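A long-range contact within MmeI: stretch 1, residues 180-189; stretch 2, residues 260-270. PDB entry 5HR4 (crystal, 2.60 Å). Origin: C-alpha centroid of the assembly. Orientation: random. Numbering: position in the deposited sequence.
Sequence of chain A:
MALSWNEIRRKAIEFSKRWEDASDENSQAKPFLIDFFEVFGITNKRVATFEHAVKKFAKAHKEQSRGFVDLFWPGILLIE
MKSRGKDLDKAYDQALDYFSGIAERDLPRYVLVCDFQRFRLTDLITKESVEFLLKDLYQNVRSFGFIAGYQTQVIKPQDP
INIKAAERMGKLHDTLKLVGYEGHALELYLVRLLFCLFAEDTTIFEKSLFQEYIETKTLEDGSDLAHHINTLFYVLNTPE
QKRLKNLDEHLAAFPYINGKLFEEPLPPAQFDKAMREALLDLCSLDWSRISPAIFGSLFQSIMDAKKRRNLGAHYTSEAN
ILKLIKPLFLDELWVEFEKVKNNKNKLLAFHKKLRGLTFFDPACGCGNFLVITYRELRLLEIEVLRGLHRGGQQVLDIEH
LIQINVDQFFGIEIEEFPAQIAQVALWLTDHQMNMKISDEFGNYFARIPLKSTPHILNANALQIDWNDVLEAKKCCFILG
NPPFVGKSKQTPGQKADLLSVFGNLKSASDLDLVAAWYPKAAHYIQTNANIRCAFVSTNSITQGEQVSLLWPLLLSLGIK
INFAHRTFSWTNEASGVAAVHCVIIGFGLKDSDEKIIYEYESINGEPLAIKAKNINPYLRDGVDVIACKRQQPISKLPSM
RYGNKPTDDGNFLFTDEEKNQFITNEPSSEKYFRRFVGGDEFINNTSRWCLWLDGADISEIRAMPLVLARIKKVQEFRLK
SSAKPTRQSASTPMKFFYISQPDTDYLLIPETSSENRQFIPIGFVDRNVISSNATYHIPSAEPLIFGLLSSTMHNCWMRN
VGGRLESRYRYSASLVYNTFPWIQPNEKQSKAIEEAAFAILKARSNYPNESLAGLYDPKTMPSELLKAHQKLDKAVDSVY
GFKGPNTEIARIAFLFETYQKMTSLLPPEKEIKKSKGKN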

# COMPACT_ATOMS: atom_id res chain seq x y z
N GLY A 180 -33.40 4.28 -2.06
CA GLY A 180 -33.34 5.63 -1.55
C GLY A 180 -33.11 5.77 -0.06
O GLY A 180 -33.27 6.87 0.48
N TYR A 181 -32.76 4.68 0.63
CA TYR A 181 -32.39 4.74 2.04
C TYR A 181 -30.88 4.90 2.09
O TYR A 181 -30.12 3.93 2.17
CB TYR A 181 -32.86 3.52 2.80
CG TYR A 181 -32.93 3.78 4.28
CD1 TYR A 181 -34.09 4.27 4.86
CD2 TYR A 181 -31.82 3.55 5.10
CE1 TYR A 181 -34.17 4.52 6.20
CE2 TYR A 181 -31.88 3.80 6.46
CZ TYR A 181 -33.07 4.29 7.00
OH TYR A 181 -33.17 4.54 8.35
N GLU A 182 -30.44 6.14 2.04
CA GLU A 182 -29.10 6.54 1.68
C GLU A 182 -28.46 7.26 2.85
O GLU A 182 -29.13 7.66 3.79
CB GLU A 182 -29.13 7.46 0.44
N GLY A 183 -27.15 7.45 2.77
CA GLY A 183 -26.54 8.37 3.70
C GLY A 183 -26.42 7.85 5.13
O GLY A 183 -26.33 6.64 5.40
N HIS A 184 -26.41 8.81 6.05
CA HIS A 184 -26.17 8.55 7.47
C HIS A 184 -27.14 7.52 8.03
O HIS A 184 -26.73 6.61 8.76
CB HIS A 184 -26.27 9.87 8.25
CG HIS A 184 -26.06 9.70 9.72
ND1 HIS A 184 -24.85 9.33 10.26
CD2 HIS A 184 -26.92 9.84 10.76
CE1 HIS A 184 -24.97 9.27 11.58
NE2 HIS A 184 -26.21 9.57 11.91
N ALA A 185 -28.43 7.65 7.74
CA ALA A 185 -29.36 6.63 8.22
C ALA A 185 -28.92 5.25 7.74
O ALA A 185 -28.83 4.31 8.54
CB ALA A 185 -30.79 6.92 7.77
N LEU A 186 -28.58 5.13 6.46
CA LEU A 186 -28.21 3.82 5.92
C LEU A 186 -27.03 3.22 6.70
O LEU A 186 -27.13 2.10 7.22
CB LEU A 186 -27.88 3.95 4.43
CG LEU A 186 -27.40 2.66 3.78
CD1 LEU A 186 -28.51 1.61 3.75
CD2 LEU A 186 -26.87 2.93 2.40
N GLU A 187 -25.94 3.97 6.84
CA GLU A 187 -24.74 3.47 7.50
C GLU A 187 -25.04 3.01 8.92
O GLU A 187 -24.55 1.95 9.35
CB GLU A 187 -23.65 4.54 7.53
CG GLU A 187 -23.52 5.40 6.28
CD GLU A 187 -23.28 4.62 5.00
OE1 GLU A 187 -23.29 5.24 3.90
OE2 GLU A 187 -23.09 3.38 5.07
N LEU A 188 -25.82 3.79 9.67
CA LEU A 188 -26.09 3.42 11.05
C LEU A 188 -27.19 2.37 11.15
O LEU A 188 -27.16 1.54 12.07
CB LEU A 188 -26.44 4.66 11.86
CG LEU A 188 -26.96 4.64 13.30
CD1 LEU A 188 -26.15 3.76 14.23
CD2 LEU A 188 -26.95 6.05 13.81
N TYR A 189 -28.16 2.38 10.23
CA TYR A 189 -29.13 1.28 10.19
C TYR A 189 -28.41 -0.05 10.10
O TYR A 189 -28.70 -0.98 10.86
CB TYR A 189 -30.06 1.46 9.00
CG TYR A 189 -31.40 0.75 9.10
CD1 TYR A 189 -31.53 -0.57 8.70
CD2 TYR A 189 -32.53 1.42 9.55
CE1 TYR A 189 -32.74 -1.23 8.78
CE2 TYR A 189 -33.75 0.77 9.63
CZ TYR A 189 -33.86 -0.55 9.25
OH TYR A 189 -35.08 -1.20 9.32
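Stretch 2 (260-270) KLFEEPLPPAQ

Stretch 2 runs antiparallel to stretch 1. Its start, near L261, lies by L188, its middle, L266, by A185, and its end, A269, by Y181. The CA atoms of A185 and L266 are 6.2 Å apart, those of Y181 and A269 6.6 Å. The segment leaves a weakly bonded helix at about 260-262 and then continues without regular structure. From E264 to P268 the backbone is extended, with phi between -126° and -55° and psi between 127° and 145°. It passes along a helical turn of stretch 1 that is held by bonds such as Y189 N to A185 O, 2.7 Å. The contact buries 520 Å² in all.

L266 and L188 cover the most surface, and both point toward the other stretch. L266 has chi1 m and chi2 t. Its CD2 packs on A185 CB at 3.7 Å. Its CD1 lies 4.2 Å from L188 CG and 4.2 Å from Y189 CD2. L266 CD2 also comes close to the helix backbone, 3.7 Å from A185 CA. L188 extends this apolar patch toward the start of stretch 2, with its CD1 3.9 Å from L261 CD1.

Y181 anchors the other end. Its OH donates a hydrogen bond to P267 O, 2.6 Å, which lies at the ring edge. A269 CB sits over one face of the same ring, 4.1 Å from the centroid of Y181, in a CH-pi contact. The P267 ring adds apolar contact, its CG lying 4.0 Å from A185 CB.

A second polar contact joins H184 and E264. H184 NE2 donates a hydrogen bond to E264 OE1, 2.9 Å. The extended side chain of E264, t at chi1 and chi2, carries its carboxylate to the edge of the imidazole.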

# COMPACT_ATOMS: atom_id res chain seq x y z
N LYS A 260 -23.99 5.47 22.23
CA LYS A 260 -24.07 6.23 20.97
C LYS A 260 -24.67 5.43 19.81
O LYS A 260 -25.09 6.02 18.81
CB LYS A 260 -22.66 6.72 20.60
CG LYS A 260 -22.61 7.84 19.57
CD LYS A 260 -21.17 8.06 19.10
CE LYS A 260 -21.12 8.88 17.82
NZ LYS A 260 -19.75 8.97 17.25
N LEU A 261 -24.72 4.11 19.93
CA LEU A 261 -25.19 3.28 18.83
C LEU A 261 -26.69 3.32 18.68
O LEU A 261 -27.17 3.14 17.56
CB LEU A 261 -24.72 1.83 19.04
CG LEU A 261 -25.24 0.69 18.14
CD1 LEU A 261 -24.91 0.93 16.68
CD2 LEU A 261 -24.68 -0.65 18.58
N PHE A 262 -27.46 3.55 19.74
CA PHE A 262 -28.91 3.45 19.62
C PHE A 262 -29.65 4.75 19.96
O PHE A 262 -30.90 4.75 20.02
CB PHE A 262 -29.42 2.28 20.48
CG PHE A 262 -29.20 0.95 19.83
CD1 PHE A 262 -30.05 0.51 18.83
CD2 PHE A 262 -28.10 0.17 20.17
CE1 PHE A 262 -29.83 -0.71 18.19
CE2 PHE A 262 -27.87 -1.05 19.54
CZ PHE A 262 -28.74 -1.49 18.54
N GLU A 263 -28.92 5.86 20.13
CA GLU A 263 -29.54 7.06 20.67
C GLU A 263 -30.34 7.81 19.63
O GLU A 263 -31.33 8.47 19.97
CB GLU A 263 -28.47 7.96 21.28
CG GLU A 263 -27.60 8.70 20.31
CD GLU A 263 -26.62 9.59 21.05
OE1 GLU A 263 -26.76 9.68 22.30
OE2 GLU A 263 -25.71 10.19 20.42
N GLU A 264 -29.95 7.72 18.34
CA GLU A 264 -30.58 8.57 17.35
C GLU A 264 -31.79 7.88 16.74
O GLU A 264 -31.67 6.76 16.24
CB GLU A 264 -29.61 8.94 16.25
CG GLU A 264 -30.23 9.83 15.21
CD GLU A 264 -29.31 10.11 14.04
OE1 GLU A 264 -28.21 9.52 14.01
OE2 GLU A 264 -29.68 10.93 13.16
N PRO A 265 -32.96 8.51 16.75
CA PRO A 265 -34.08 7.96 15.98
C PRO A 265 -33.78 8.05 14.49
O PRO A 265 -33.13 8.98 14.01
CB PRO A 265 -35.26 8.87 16.38
CG PRO A 265 -34.60 10.19 16.61
CD PRO A 265 -33.28 9.85 17.29
N LEU A 266 -34.25 7.05 13.75
CA LEU A 266 -33.93 6.93 12.34
C LEU A 266 -35.22 6.82 11.55
O LEU A 266 -36.17 6.17 12.02
CB LEU A 266 -33.06 5.69 12.05
CG LEU A 266 -31.57 5.79 12.31
CD1 LEU A 266 -30.91 4.45 12.01
CD2 LEU A 266 -30.94 6.91 11.50
N PRO A 267 -35.28 7.40 10.35
CA PRO A 267 -36.42 7.17 9.49
C PRO A 267 -36.62 5.69 9.27
O PRO A 267 -35.63 4.94 9.21
CB PRO A 267 -36.04 7.89 8.18
CG PRO A 267 -34.56 8.04 8.24
CD PRO A 267 -34.21 8.16 9.68
N PRO A 268 -37.86 5.22 9.19
CA PRO A 268 -38.10 3.80 8.88
C PRO A 268 -37.81 3.50 7.42
O PRO A 268 -38.03 4.33 6.53
CB PRO A 268 -39.58 3.61 9.21
CG PRO A 268 -40.18 4.98 8.96
CD PRO A 268 -39.11 6.00 9.26
N ALA A 269 -37.30 2.30 7.17
CA ALA A 269 -36.93 1.85 5.84
C ALA A 269 -38.12 1.12 5.22
O ALA A 269 -39.26 1.28 5.65
CB ALA A 269 -35.68 0.96 5.90
N GLN A 270 -37.86 0.30 4.19
CA GLN A 270 -38.89 -0.52 3.58
C GLN A 270 -38.24 -1.75 2.98
O GLN A 270 -37.20 -1.65 2.32
CB GLN A 270 -39.68 0.25 2.51
CG GLN A 270 -40.82 -0.56 1.91
CD GLN A 270 -41.92 -0.92 2.91
OE1 GLN A 270 -41.68 -1.00 4.12
NE2 GLN A 270 -43.12 -1.13 2.41